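Local structure of DisA protein (Sorangium cellulosum, 6CCA) at residues I41-S46 / A388-S393; E50-Q55 / S397-Q402; L69-Q74 / P133-V138; Q74-F79 / E93-A98. The protein probably transfers methyl groups to one carbon of a polyketide intermediate, building a gem-dimethyl group on the disorazol assembly line. All coordinates share one frame; numbering follows the deposited sequence.

Interaction 1 of 4, residues I41-S46 / A388-S393; sequences IQPGLS and APLQHS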
loop_
_atom_site.group_PDB
_atom_site.type_symbol
_atom_site.label_atom_id
_atom_site.label_comp_id
_atom_site.label_asym_id
_atom_site.label_seq_id
_atom_site.Cartn_x
_atom_site.Cartn_y
_atom_site.Cartn_z
ATOM N N ILE A 41 7.923 -14.771 13.839
ATOM C CA ILE A 41 7.879 -13.902 12.624
ATOM C C ILE A 41 8.567 -12.557 12.899
ATOM O O ILE A 41 9.206 -12.006 12.018
ATOM C CB ILE A 41 6.402 -13.714 12.198
ATOM C CG1 ILE A 41 5.747 -15.059 11.858
ATOM C CG2 ILE A 41 6.252 -12.711 11.056
ATOM C CD1 ILE A 41 4.239 -14.969 11.866
ATOM N N GLN A 42 8.366 -12.045 14.109
ATOM C CA GLN A 42 8.937 -10.764 14.518
ATOM C C GLN A 42 10.400 -10.668 14.164
ATOM O O GLN A 42 11.216 -11.485 14.602
ATOM C CB GLN A 42 8.787 -10.610 16.028
ATOM C CG GLN A 42 9.392 -9.377 16.648
ATOM C CD GLN A 42 8.946 -8.078 16.021
ATOM O OE1 GLN A 42 7.761 -7.764 15.942
ATOM N NE2 GLN A 42 9.921 -7.300 15.592
ATOM N N PRO A 43 10.776 -9.658 13.370
ATOM C CA PRO A 43 12.191 -9.527 13.090
ATOM C C PRO A 43 12.994 -9.211 14.381
ATOM O O PRO A 43 12.543 -8.434 15.219
ATOM C CB PRO A 43 12.264 -8.341 12.130
ATOM C CG PRO A 43 10.968 -7.721 12.100
ATOM C CD PRO A 43 9.958 -8.709 12.617
ATOM N N GLY A 44 14.197 -9.744 14.446
ATOM C CA GLY A 44 15.110 -9.405 15.526
ATOM C C GLY A 44 15.796 -8.047 15.379
ATOM O O GLY A 44 15.662 -7.351 14.365
ATOM N N LEU A 45 16.618 -7.701 16.376
ATOM C CA LEU A 45 17.178 -6.369 16.439
ATOM C C LEU A 45 18.060 -6.084 15.270
ATOM O O LEU A 45 18.041 -4.973 14.747
ATOM C CB LEU A 45 17.921 -6.144 17.788
ATOM C CG LEU A 45 18.589 -4.769 18.049
ATOM C CD1 LEU A 45 17.674 -3.592 17.805
ATOM C CD2 LEU A 45 19.135 -4.697 19.498
ATOM N N SER A 46 18.822 -7.057 14.817
ATOM C CA SER A 46 19.781 -6.811 13.781
ATOM C C SER A 46 19.051 -6.477 12.491
ATOM O O SER A 46 19.468 -5.565 11.780
ATOM C CB SER A 46 20.688 -8.001 13.519
ATOM O OG SER A 46 21.404 -8.258 14.737
ATOM N N ALA A 388 -1.448 -8.001 15.642
ATOM C CA ALA A 388 -0.014 -7.761 15.755
ATOM C C ALA A 388 0.600 -7.001 14.594
ATOM O O ALA A 388 1.057 -7.605 13.609
ATOM C CB ALA A 388 0.726 -9.059 16.002
ATOM N N PRO A 389 0.636 -5.663 14.694
ATOM C CA PRO A 389 1.500 -4.918 13.836
ATOM C C PRO A 389 2.896 -5.253 14.297
ATOM O O PRO A 389 3.186 -5.203 15.538
ATOM C CB PRO A 389 1.142 -3.473 14.114
ATOM C CG PRO A 389 -0.104 -3.492 14.902
ATOM C CD PRO A 389 -0.115 -4.816 15.617
ATOM N N LEU A 390 3.745 -5.663 13.392
ATOM C CA LEU A 390 5.077 -6.128 13.803
ATOM C C LEU A 390 5.900 -4.919 14.321
ATOM O O LEU A 390 5.584 -3.773 14.008
ATOM C CB LEU A 390 5.746 -6.891 12.706
ATOM C CG LEU A 390 5.057 -8.209 12.368
ATOM C CD1 LEU A 390 5.750 -8.852 11.210
ATOM C CD2 LEU A 390 5.042 -9.121 13.607
ATOM N N GLN A 391 6.895 -5.179 15.162
ATOM C CA GLN A 391 7.639 -4.090 15.815
ATOM C C GLN A 391 8.887 -3.815 15.013
ATOM O O GLN A 391 9.587 -4.736 14.618
ATOM C CB GLN A 391 8.039 -4.533 17.263
ATOM C CG GLN A 391 6.863 -4.832 18.119
ATOM C CD GLN A 391 7.307 -5.361 19.491
ATOM O OE1 GLN A 391 7.211 -6.587 19.798
ATOM N NE2 GLN A 391 7.846 -4.451 20.309
ATOM N N HIS A 392 9.176 -2.539 14.792
ATOM C CA HIS A 392 10.364 -2.092 14.088
ATOM C C HIS A 392 10.980 -0.924 14.786
ATOM O O HIS A 392 11.093 0.183 14.249
ATOM C CB HIS A 392 10.039 -1.733 12.621
ATOM C CG HIS A 392 9.722 -2.933 11.800
ATOM N ND1 HIS A 392 8.454 -3.450 11.751
ATOM C CD2 HIS A 392 10.486 -3.738 11.046
ATOM C CE1 HIS A 392 8.457 -4.533 10.998
ATOM N NE2 HIS A 392 9.674 -4.723 10.550
ATOM N N SER A 393 11.380 -1.154 16.040
ATOM C CA SER A 393 11.940 -0.021 16.836
ATOM C C SER A 393 13.240 -0.370 17.543
ATOM O O SER A 393 13.487 -1.528 17.917
ATOM C CB SER A 393 10.890 0.542 17.822
ATOM O OG SER A 393 10.410 -0.485 18.626
HETATM O O HOH W 1 6.127 -8.549 17.915
#
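Gln42 and Gln391 join the link between helices 34-41 and 45-52 to the chain leaving strand 387-389. That strand belongs to the central sheet of the methyltransferase fold, where it pairs antiparallel with strand 402-409.

The polar part of the contact imitates strand pairing, with a side-chain amide in place of a neighbouring peptide. Gln42 OE1 accepts from Gln391 N at 2.8 Å, in the carbonyl plane and on a lone pair. Gln42 NE2 donates a hydrogen bond to Gln391 O, also at 2.8 Å. Both bonds are nearly straight, with N-H...O angles of 170°. The same NE2 also donates to Pro43 O in its own loop. Three direct bonds therefore fix the rotation of this amide. Gln42 CG lies anti to the backbone N (chi1 177°) and the chain bends at chi2, which turns the amide toward the backbone of Gln391.

The apolar part lies beside this bonded pair. Ile41 CG2 meets Leu390 CD1 at 3.9 Å, the two side chains crossing at about a right angle. Leu390 CD2 lies against Gln42 OE1. Pro43 CG approaches the His392 ring obliquely, 3.6 Å from His392 NE2. That nitrogen is hydrogen-bonded to His200 NE2 on helix 196-216. Leu204 of the same helix touches Pro43, Leu390 and His392.

A water completes the polar side. It donates to Gln42 OE1 at 2.7 Å and to Gln391 OE1 at 2.9 Å, bridging two amides whose planes are 68° apart.

Interaction 2 of 4, residues E50-Q55 / S397-Q402; sequences ELLTHQ and SSWSIQ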
loop_
_atom_site.group_PDB
_atom_site.type_symbol
_atom_site.label_atom_id
_atom_site.label_comp_id
_atom_site.label_asym_id
_atom_site.label_seq_id
_atom_site.Cartn_x
_atom_site.Cartn_y
_atom_site.Cartn_z
ATOM N N GLU A 50 19.172 -2.827 10.589
ATOM C CA GLU A 50 19.481 -2.794 9.163
ATOM C C GLU A 50 18.405 -2.005 8.360
ATOM O O GLU A 50 18.776 -1.194 7.511
ATOM C CB GLU A 50 19.669 -4.173 8.606
ATOM C CG GLU A 50 19.854 -4.277 7.100
ATOM C CD GLU A 50 21.197 -3.701 6.600
ATOM O OE1 GLU A 50 22.093 -3.572 7.466
ATOM O OE2 GLU A 50 21.339 -3.382 5.376
ATOM N N LEU A 51 17.132 -2.280 8.612
ATOM C CA LEU A 51 16.060 -1.494 7.952
ATOM C C LEU A 51 16.173 -0.011 8.319
ATOM O O LEU A 51 16.041 0.863 7.452
ATOM C CB LEU A 51 14.678 -2.031 8.364
ATOM C CG LEU A 51 13.478 -1.194 7.917
ATOM C CD1 LEU A 51 13.379 -1.330 6.387
ATOM C CD2 LEU A 51 12.237 -1.691 8.656
ATOM N N LEU A 52 16.488 0.304 9.580
ATOM C CA LEU A 52 16.526 1.673 10.026
ATOM C C LEU A 52 17.673 2.454 9.432
ATOM O O LEU A 52 17.619 3.685 9.490
ATOM C CB LEU A 52 16.563 1.811 11.586
ATOM C CG LEU A 52 15.200 1.497 12.222
ATOM C CD1 LEU A 52 15.268 1.308 13.753
ATOM C CD2 LEU A 52 14.216 2.582 11.884
ATOM N N THR A 53 18.664 1.749 8.900
ATOM C CA THR A 53 19.784 2.463 8.202
ATOM C C THR A 53 19.269 3.262 7.025
ATOM O O THR A 53 19.894 4.226 6.572
ATOM C CB THR A 53 20.946 1.626 7.735
ATOM O OG1 THR A 53 20.603 0.676 6.721
ATOM C CG2 THR A 53 21.594 0.909 8.921
ATOM N N HIS A 54 18.106 2.867 6.536
ATOM C CA HIS A 54 17.516 3.602 5.403
ATOM C C HIS A 54 16.674 4.838 5.762
ATOM O O HIS A 54 16.294 5.558 4.874
ATOM C CB HIS A 54 16.687 2.597 4.585
ATOM C CG HIS A 54 17.512 1.480 4.102
ATOM N ND1 HIS A 54 18.542 1.664 3.230
ATOM C CD2 HIS A 54 17.501 0.155 4.398
ATOM C CE1 HIS A 54 19.129 0.507 2.981
ATOM N NE2 HIS A 54 18.518 -0.421 3.681
ATOM N N GLN A 55 16.464 5.161 7.024
ATOM C CA GLN A 55 15.677 6.285 7.376
ATOM C C GLN A 55 16.185 7.654 6.944
ATOM O O GLN A 55 15.409 8.428 6.510
ATOM C CB GLN A 55 15.314 6.249 8.836
ATOM C CG GLN A 55 14.426 7.345 9.305
ATOM C CD GLN A 55 13.604 6.838 10.421
ATOM O OE1 GLN A 55 14.062 6.866 11.586
ATOM N NE2 GLN A 55 12.447 6.226 10.083
ATOM N N SER A 397 14.377 5.176 17.853
ATOM C CA SER A 397 14.096 5.190 16.412
ATOM C C SER A 397 13.106 4.103 16.106
ATOM O O SER A 397 13.157 3.028 16.708
ATOM C CB SER A 397 15.354 4.920 15.568
ATOM O OG SER A 397 16.225 6.022 15.612
ATOM N N SER A 398 12.266 4.350 15.108
ATOM C CA SER A 398 11.383 3.311 14.671
ATOM C C SER A 398 10.952 3.563 13.206
ATOM O O SER A 398 10.932 4.718 12.742
ATOM C CB SER A 398 10.163 3.224 15.601
ATOM O OG SER A 398 9.391 4.358 15.357
ATOM N N TRP A 399 10.632 2.459 12.525
ATOM C CA TRP A 399 10.140 2.539 11.124
ATOM C C TRP A 399 8.617 2.648 11.179
ATOM O O TRP A 399 7.934 1.738 11.688
ATOM C CB TRP A 399 10.534 1.292 10.344
ATOM C CG TRP A 399 10.426 1.488 8.883
ATOM C CD1 TRP A 399 9.443 1.101 8.062
ATOM C CD2 TRP A 399 11.409 2.124 8.050
ATOM N NE1 TRP A 399 9.697 1.491 6.773
ATOM C CE2 TRP A 399 10.919 2.098 6.725
ATOM C CE3 TRP A 399 12.643 2.714 8.295
ATOM C CZ2 TRP A 399 11.624 2.649 5.670
ATOM C CZ3 TRP A 399 13.318 3.254 7.256
ATOM C CH2 TRP A 399 12.818 3.217 5.959
ATOM N N SER A 400 8.110 3.758 10.717
ATOM C CA SER A 400 6.675 3.977 10.693
ATOM C C SER A 400 6.053 4.076 9.321
ATOM O O SER A 400 4.831 4.200 9.231
ATOM C CB SER A 400 6.291 5.232 11.488
ATOM O OG SER A 400 6.952 6.346 10.931
ATOM N N ILE A 401 6.844 4.014 8.266
ATOM C CA ILE A 401 6.369 4.248 6.912
ATOM C C ILE A 401 5.537 3.088 6.370
ATOM O O ILE A 401 4.654 3.284 5.523
ATOM C CB ILE A 401 7.611 4.421 5.968
ATOM C CG1 ILE A 401 8.221 5.783 6.206
ATOM C CG2 ILE A 401 7.224 4.275 4.495
ATOM C CD1 ILE A 401 9.511 5.979 5.400
ATOM N N GLN A 402 5.816 1.915 6.856
ATOM C CA GLN A 402 5.246 0.664 6.376
ATOM C C GLN A 402 5.308 -0.381 7.475
ATOM O O GLN A 402 6.194 -0.382 8.394
ATOM C CB GLN A 402 6.071 0.152 5.205
ATOM C CG GLN A 402 5.563 -1.032 4.442
ATOM C CD GLN A 402 6.297 -1.290 3.146
ATOM O OE1 GLN A 402 7.227 -0.580 2.765
ATOM N NE2 GLN A 402 5.917 -2.360 2.485
HETATM O O HOH W 2 12.984 6.980 13.945
#
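Trp399 lies with one face under the end of Leu51. Leu51 CD2 sits 4.0 Å from the centroid of the five-membered ring, 23° off the ring normal, in a CH-pi contact. Leu51 CG lies further along the same face, over Trp399 CD2 and CE3. Ile401 CD1 covers the opposite face, so the indole is held between two aliphatic groups.

The rim of the indole meets the last turn of helix 45-52 and the type I turn from Leu52 to Gln55. Leu52 CD2 comes in near the ring plane, 3.9 Å from Trp399 CE3. Gln55 N also lies at this edge, 3.7 Å from Trp399 CZ3. With chi1 at -163° the indole swings from the backbone toward the helix end.

The amide of Gln55 runs past the indole with its plane only 2° from the ring plane. Gln55 NE2 makes a weak bond of 3.4 Å to Ser398 O. Gln55 OE1 accepts a hydrogen bond from a water at 2.6 Å, and that water accepts from Ser398 N. Ser398 belongs to the small antiparallel pair of strands 393-394 and 397-398. Leu52 CD1 touches Ser397 CB in the same strand.

Much of the buried surface belongs to Trp399; the polar links are one weak direct bond and one water bridge. The hold of the helix end on the hairpin and the residue that follows it probably rests mainly on the burial of Trp399.

Interaction 3 of 4, residues L69-Q74 / P133-V138; sequences LLCIFQ and PKKHEV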
loop_
_atom_site.group_PDB
_atom_site.type_symbol
_atom_site.label_atom_id
_atom_site.label_comp_id
_atom_site.label_asym_id
_atom_site.label_seq_id
_atom_site.Cartn_x
_atom_site.Cartn_y
_atom_site.Cartn_z
ATOM N N LEU A 69 7.373 19.424 -5.548
ATOM C CA LEU A 69 6.042 19.931 -5.645
ATOM C C LEU A 69 6.034 21.456 -5.883
ATOM O O LEU A 69 5.285 21.943 -6.718
ATOM C CB LEU A 69 5.243 19.562 -4.394
ATOM C CG LEU A 69 3.831 20.085 -4.371
ATOM C CD1 LEU A 69 2.998 19.661 -5.553
ATOM C CD2 LEU A 69 3.134 19.655 -3.066
ATOM N N LEU A 70 6.829 22.191 -5.148
ATOM C CA LEU A 70 6.908 23.634 -5.411
ATOM C C LEU A 70 7.289 23.887 -6.890
ATOM O O LEU A 70 6.655 24.726 -7.594
ATOM C CB LEU A 70 7.885 24.297 -4.506
ATOM C CG LEU A 70 8.036 25.830 -4.677
ATOM C CD1 LEU A 70 6.726 26.603 -4.618
ATOM C CD2 LEU A 70 9.044 26.390 -3.643
ATOM N N CYS A 71 8.282 23.134 -7.361
ATOM C CA CYS A 71 8.715 23.194 -8.759
ATOM C C CYS A 71 7.577 22.896 -9.722
ATOM O O CYS A 71 7.427 23.627 -10.721
ATOM C CB CYS A 71 9.933 22.323 -9.002
ATOM S SG CYS A 71 10.789 22.754 -10.550
ATOM N N ILE A 72 6.715 21.912 -9.436
ATOM C CA ILE A 72 5.590 21.624 -10.323
ATOM C C ILE A 72 4.643 22.843 -10.457
ATOM O O ILE A 72 4.276 23.289 -11.561
ATOM C CB ILE A 72 4.793 20.417 -9.776
ATOM C CG1 ILE A 72 5.627 19.148 -9.992
ATOM C CG2 ILE A 72 3.405 20.342 -10.431
ATOM C CD1 ILE A 72 5.190 17.946 -9.189
ATOM N N PHE A 73 4.259 23.410 -9.339
ATOM C CA PHE A 73 3.485 24.681 -9.410
ATOM C C PHE A 73 4.194 25.800 -10.216
ATOM O O PHE A 73 3.537 26.491 -11.041
ATOM C CB PHE A 73 3.116 25.158 -8.013
ATOM C CG PHE A 73 1.965 24.408 -7.398
ATOM C CD1 PHE A 73 0.650 24.758 -7.699
ATOM C CD2 PHE A 73 2.193 23.399 -6.507
ATOM C CE1 PHE A 73 -0.425 24.089 -7.124
ATOM C CE2 PHE A 73 1.137 22.719 -5.912
ATOM C CZ PHE A 73 -0.171 23.060 -6.198
ATOM N N GLN A 74 5.494 26.002 -9.979
ATOM C CA GLN A 74 6.235 27.035 -10.683
ATOM C C GLN A 74 6.239 26.782 -12.161
ATOM O O GLN A 74 6.011 27.730 -12.966
ATOM C CB GLN A 74 7.655 27.159 -10.194
ATOM C CG GLN A 74 7.700 27.596 -8.754
ATOM C CD GLN A 74 9.053 27.770 -8.202
ATOM O OE1 GLN A 74 10.052 27.197 -8.688
ATOM N NE2 GLN A 74 9.132 28.577 -7.141
ATOM N N PRO A 133 13.260 30.143 -6.997
ATOM C CA PRO A 133 13.127 29.316 -8.211
ATOM C C PRO A 133 13.740 27.939 -7.953
ATOM O O PRO A 133 14.895 27.815 -7.593
ATOM C CB PRO A 133 13.893 30.124 -9.304
ATOM C CG PRO A 133 13.904 31.561 -8.723
ATOM C CD PRO A 133 14.204 31.262 -7.270
ATOM N N LYS A 134 12.902 26.908 -8.043
ATOM C CA LYS A 134 13.337 25.567 -7.683
ATOM C C LYS A 134 13.868 24.711 -8.853
ATOM O O LYS A 134 14.532 23.696 -8.612
ATOM C CB LYS A 134 12.171 24.811 -6.999
ATOM C CG LYS A 134 11.847 25.395 -5.646
ATOM C CD LYS A 134 12.987 25.068 -4.707
ATOM C CE LYS A 134 12.907 25.768 -3.384
ATOM N NZ LYS A 134 13.946 25.250 -2.411
ATOM N N LYS A 135 13.619 25.137 -10.076
ATOM C CA LYS A 135 13.921 24.313 -11.314
ATOM C C LYS A 135 15.282 23.606 -11.276
ATOM O O LYS A 135 15.386 22.355 -11.373
ATOM C CB LYS A 135 13.842 25.225 -12.566
ATOM C CG LYS A 135 13.962 24.527 -13.931
ATOM C CD LYS A 135 12.611 24.042 -14.447
ATOM C CE LYS A 135 12.752 23.130 -15.653
ATOM N NZ LYS A 135 11.474 22.443 -16.002
ATOM N N HIS A 136 16.354 24.379 -11.105
ATOM C CA HIS A 136 17.678 23.811 -11.174
ATOM C C HIS A 136 18.022 23.019 -9.927
ATOM O O HIS A 136 18.632 21.942 -10.017
ATOM C CB HIS A 136 18.726 24.913 -11.521
ATOM C CG HIS A 136 18.442 25.569 -12.859
ATOM N ND1 HIS A 136 18.127 26.910 -12.989
ATOM C CD2 HIS A 136 18.329 25.041 -14.110
ATOM C CE1 HIS A 136 17.857 27.185 -14.252
ATOM N NE2 HIS A 136 17.979 26.071 -14.958
ATOM N N GLU A 137 17.664 23.549 -8.782
ATOM C CA GLU A 137 17.920 22.911 -7.503
ATOM C C GLU A 137 17.363 21.480 -7.460
ATOM O O GLU A 137 18.050 20.540 -7.033
ATOM C CB GLU A 137 17.228 23.657 -6.372
ATOM C CG GLU A 137 18.050 24.620 -5.550
ATOM C CD GLU A 137 17.108 25.426 -4.626
ATOM O OE1 GLU A 137 16.384 24.790 -3.816
ATOM O OE2 GLU A 137 17.017 26.671 -4.775
ATOM N N VAL A 138 16.113 21.363 -7.817
ATOM C CA VAL A 138 15.443 20.023 -7.755
ATOM C C VAL A 138 16.025 19.024 -8.706
ATOM O O VAL A 138 16.166 17.854 -8.354
ATOM C CB VAL A 138 13.877 20.038 -7.834
ATOM C CG1 VAL A 138 13.327 20.901 -6.720
ATOM C CG2 VAL A 138 13.339 20.413 -9.226
HETATM O O HOH W 3 11.356 26.833 -10.928
#
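Cys71 and Lys134 bring helix 55-75 against the start of helix 135-146. Cys71 SG rests 3.6 Å from Lys135 CA and 3.7 Å from Val138 CG2. Its CB meets Lys134 CB. The sulfur thus lies along the first turn of the other helix.

Lys134 contributes its aliphatic part. Lys134 CG lies 3.6 Å from Leu70 CD2. The chain bends at chi2 (-70°) and carries NZ away from helix 55-75. There Lys134 NZ makes a 2.9 Å salt bridge with Glu137 OE1 on its syn lone pair, and it also bonds to Tyr117 OH.

Helix 55-75 is consistent with the first helix of a winged-helix unit, built in the order helix, strand, two helices, two strands. The contact joins it to the start of helix 135-146, which follows the last strand, 124-127. Gln74 supplies the polar link. Gln74 OE1 accepts from Lys134 N at 2.9 Å, the N-H pointing at a lone pair within the amide plane. A water donates to Gln74 OE1 at 2.6 Å and accepts from Lys135 N. OE1 therefore serves two backbone N-H groups, one directly and one through water, and these would tend to polarise the amide. Gln74 NE2 donates to Thr132 O and Phe79 O.

Interaction 4 of 4, residues Q74-F79 / E93-A98; sequences QDMGAF and ERLGVA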
loop_
_atom_site.group_PDB
_atom_site.type_symbol
_atom_site.label_atom_id
_atom_site.label_comp_id
_atom_site.label_asym_id
_atom_site.label_seq_id
_atom_site.Cartn_x
_atom_site.Cartn_y
_atom_site.Cartn_z
ATOM N N GLN A 74 5.494 26.002 -9.979
ATOM C CA GLN A 74 6.235 27.035 -10.683
ATOM C C GLN A 74 6.239 26.782 -12.161
ATOM O O GLN A 74 6.011 27.730 -12.966
ATOM C CB GLN A 74 7.655 27.159 -10.194
ATOM C CG GLN A 74 7.700 27.596 -8.754
ATOM C CD GLN A 74 9.053 27.770 -8.202
ATOM O OE1 GLN A 74 10.052 27.197 -8.688
ATOM N NE2 GLN A 74 9.132 28.577 -7.141
ATOM N N ASP A 75 6.454 25.509 -12.543
ATOM C CA ASP A 75 6.286 25.116 -13.953
ATOM C C ASP A 75 4.911 25.437 -14.495
ATOM O O ASP A 75 4.795 25.653 -15.654
ATOM C CB ASP A 75 6.481 23.622 -14.149
ATOM C CG ASP A 75 7.926 23.183 -13.900
ATOM O OD1 ASP A 75 8.862 24.010 -13.913
ATOM O OD2 ASP A 75 8.152 21.978 -13.717
ATOM N N MET A 76 3.864 25.381 -13.687
ATOM C CA MET A 76 2.547 25.796 -14.130
ATOM C C MET A 76 2.265 27.319 -13.990
ATOM O O MET A 76 1.132 27.737 -14.228
ATOM C CB MET A 76 1.498 24.987 -13.408
ATOM C CG MET A 76 1.498 23.508 -13.770
ATOM S SD MET A 76 0.538 22.494 -12.666
ATOM C CE MET A 76 -1.048 22.632 -13.422
ATOM N N GLY A 77 3.255 28.110 -13.585
ATOM C CA GLY A 77 3.112 29.564 -13.428
ATOM C C GLY A 77 2.496 29.990 -12.109
ATOM O O GLY A 77 1.800 31.015 -12.039
ATOM N N ALA A 78 2.700 29.191 -11.066
ATOM C CA ALA A 78 2.263 29.550 -9.727
ATOM C C ALA A 78 3.384 29.473 -8.721
ATOM O O ALA A 78 4.383 28.697 -8.828
ATOM C CB ALA A 78 1.067 28.695 -9.298
ATOM N N PHE A 79 3.264 30.340 -7.733
ATOM C CA PHE A 79 4.176 30.410 -6.667
ATOM C C PHE A 79 5.614 30.611 -7.102
ATOM O O PHE A 79 6.511 30.077 -6.474
ATOM C CB PHE A 79 4.081 29.114 -5.805
ATOM C CG PHE A 79 2.716 28.754 -5.395
ATOM C CD1 PHE A 79 1.782 29.725 -5.056
ATOM C CD2 PHE A 79 2.353 27.410 -5.256
ATOM C CE1 PHE A 79 0.515 29.395 -4.640
ATOM C CE2 PHE A 79 1.089 27.074 -4.848
ATOM C CZ PHE A 79 0.139 28.057 -4.550
ATOM N N GLU A 93 -8.831 26.829 -10.572
ATOM C CA GLU A 93 -9.511 27.055 -11.866
ATOM C C GLU A 93 -8.545 27.564 -12.871
ATOM O O GLU A 93 -8.507 27.112 -13.998
ATOM C CB GLU A 93 -10.690 28.060 -11.735
ATOM C CG GLU A 93 -11.685 27.753 -10.597
ATOM C CD GLU A 93 -12.036 26.267 -10.436
ATOM O OE1 GLU A 93 -12.024 25.542 -11.454
ATOM O OE2 GLU A 93 -12.347 25.818 -9.301
ATOM N N ARG A 94 -7.745 28.520 -12.468
ATOM C CA ARG A 94 -6.774 29.045 -13.373
ATOM C C ARG A 94 -5.733 28.021 -13.853
ATOM O O ARG A 94 -5.273 28.101 -14.999
ATOM C CB ARG A 94 -6.038 30.185 -12.706
ATOM C CG ARG A 94 -4.853 30.665 -13.534
ATOM C CD ARG A 94 -4.135 31.764 -12.809
ATOM N NE ARG A 94 -2.703 31.510 -12.725
ATOM C CZ ARG A 94 -1.942 31.841 -11.687
ATOM N NH1 ARG A 94 -2.457 32.423 -10.605
ATOM N NH2 ARG A 94 -0.659 31.579 -11.717
ATOM N N LEU A 95 -5.319 27.094 -12.980
ATOM C CA LEU A 95 -4.316 26.074 -13.382
ATOM C C LEU A 95 -4.914 24.967 -14.193
ATOM O O LEU A 95 -4.197 24.292 -14.921
ATOM C CB LEU A 95 -3.649 25.439 -12.137
ATOM C CG LEU A 95 -2.707 26.337 -11.344
ATOM C CD1 LEU A 95 -2.225 25.621 -10.086
ATOM C CD2 LEU A 95 -1.538 26.738 -12.215
ATOM N N GLY A 96 -6.222 24.736 -14.049
ATOM C CA GLY A 96 -6.930 23.740 -14.881
ATOM C C GLY A 96 -7.054 22.382 -14.213
ATOM O O GLY A 96 -7.253 21.377 -14.860
ATOM N N VAL A 97 -6.973 22.363 -12.899
ATOM C CA VAL A 97 -6.973 21.113 -12.187
ATOM C C VAL A 97 -8.265 20.357 -12.412
ATOM O O VAL A 97 -9.340 20.914 -12.337
ATOM C CB VAL A 97 -6.779 21.363 -10.700
ATOM C CG1 VAL A 97 -6.947 20.076 -9.890
ATOM C CG2 VAL A 97 -5.435 22.020 -10.481
ATOM N N ALA A 98 -8.141 19.067 -12.670
ATOM C CA ALA A 98 -9.269 18.264 -13.031
ATOM C C ALA A 98 -10.117 18.084 -11.835
ATOM O O ALA A 98 -9.616 17.903 -10.719
ATOM C CB ALA A 98 -8.820 16.900 -13.538
#
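The Arg94 guanidinium has Gly77 O at its edge, near its plane. Arg94 NH2 is modelled 2.5 Å from Gly77 O, which is too short to trust. The oxygen lies nearly on the extension of the CZ-NH2 bond, not along an N-H, so no hydrogen bond is assigned. Arg94 NH2 also lies 4.1 Å from Ala78 CB. The other terminal nitrogen, NH1, forms a salt bridge with Glu86. Ala78 CB in turn covers one face of the Phe79 ring, offset toward the rim.

Two helix ends meet here. Helix 55-75 closes at Gly77 and helix 88-95 at Gly96, each with positive phi in a Schellman motif. Helix 55-75 is followed by strand 85-87, helices 88-95 and 102-114, and strands 118-121 and 124-127. This order is consistent with a winged-helix unit, in which the contact joins the first two helices.

Leu95 forms the apolar centre. Leu95 CD2 lies 3.7 Å from Met76 CB and 3.5 Å from Met76 O, and reaches Ala78 CB at 4.4 Å. Met76 bends at chi3 (87°), which places Met76 CE 4.0 Å from Leu95 CB. Phe73 and Leu91 add to the packing around Leu95 and Ala78.

Overall arrangement
The four contacts form two pairs. Interactions 1 and 2 have centres 11 Å apart and both use helix 45-52. They meet where His392 O and Trp399 N probably bond at 2.9 Å, and where Leu51 CD2 packs on His392 CD2. Both tie the N-terminal helices to the C-terminal part of the chain, between strand 387-389 and the start of strand 402-409. Interactions 3 and 4, with centres 13 Å apart, share Gln74 on helix 55-75. Both lie wholly within the N-terminal region. The pairs do not touch: interactions 2 and 3 are about 17 Å apart at their nearest atoms. Centres of interactions 1 and 4 are about 44 Å apart, on opposite sides of the chain's centre.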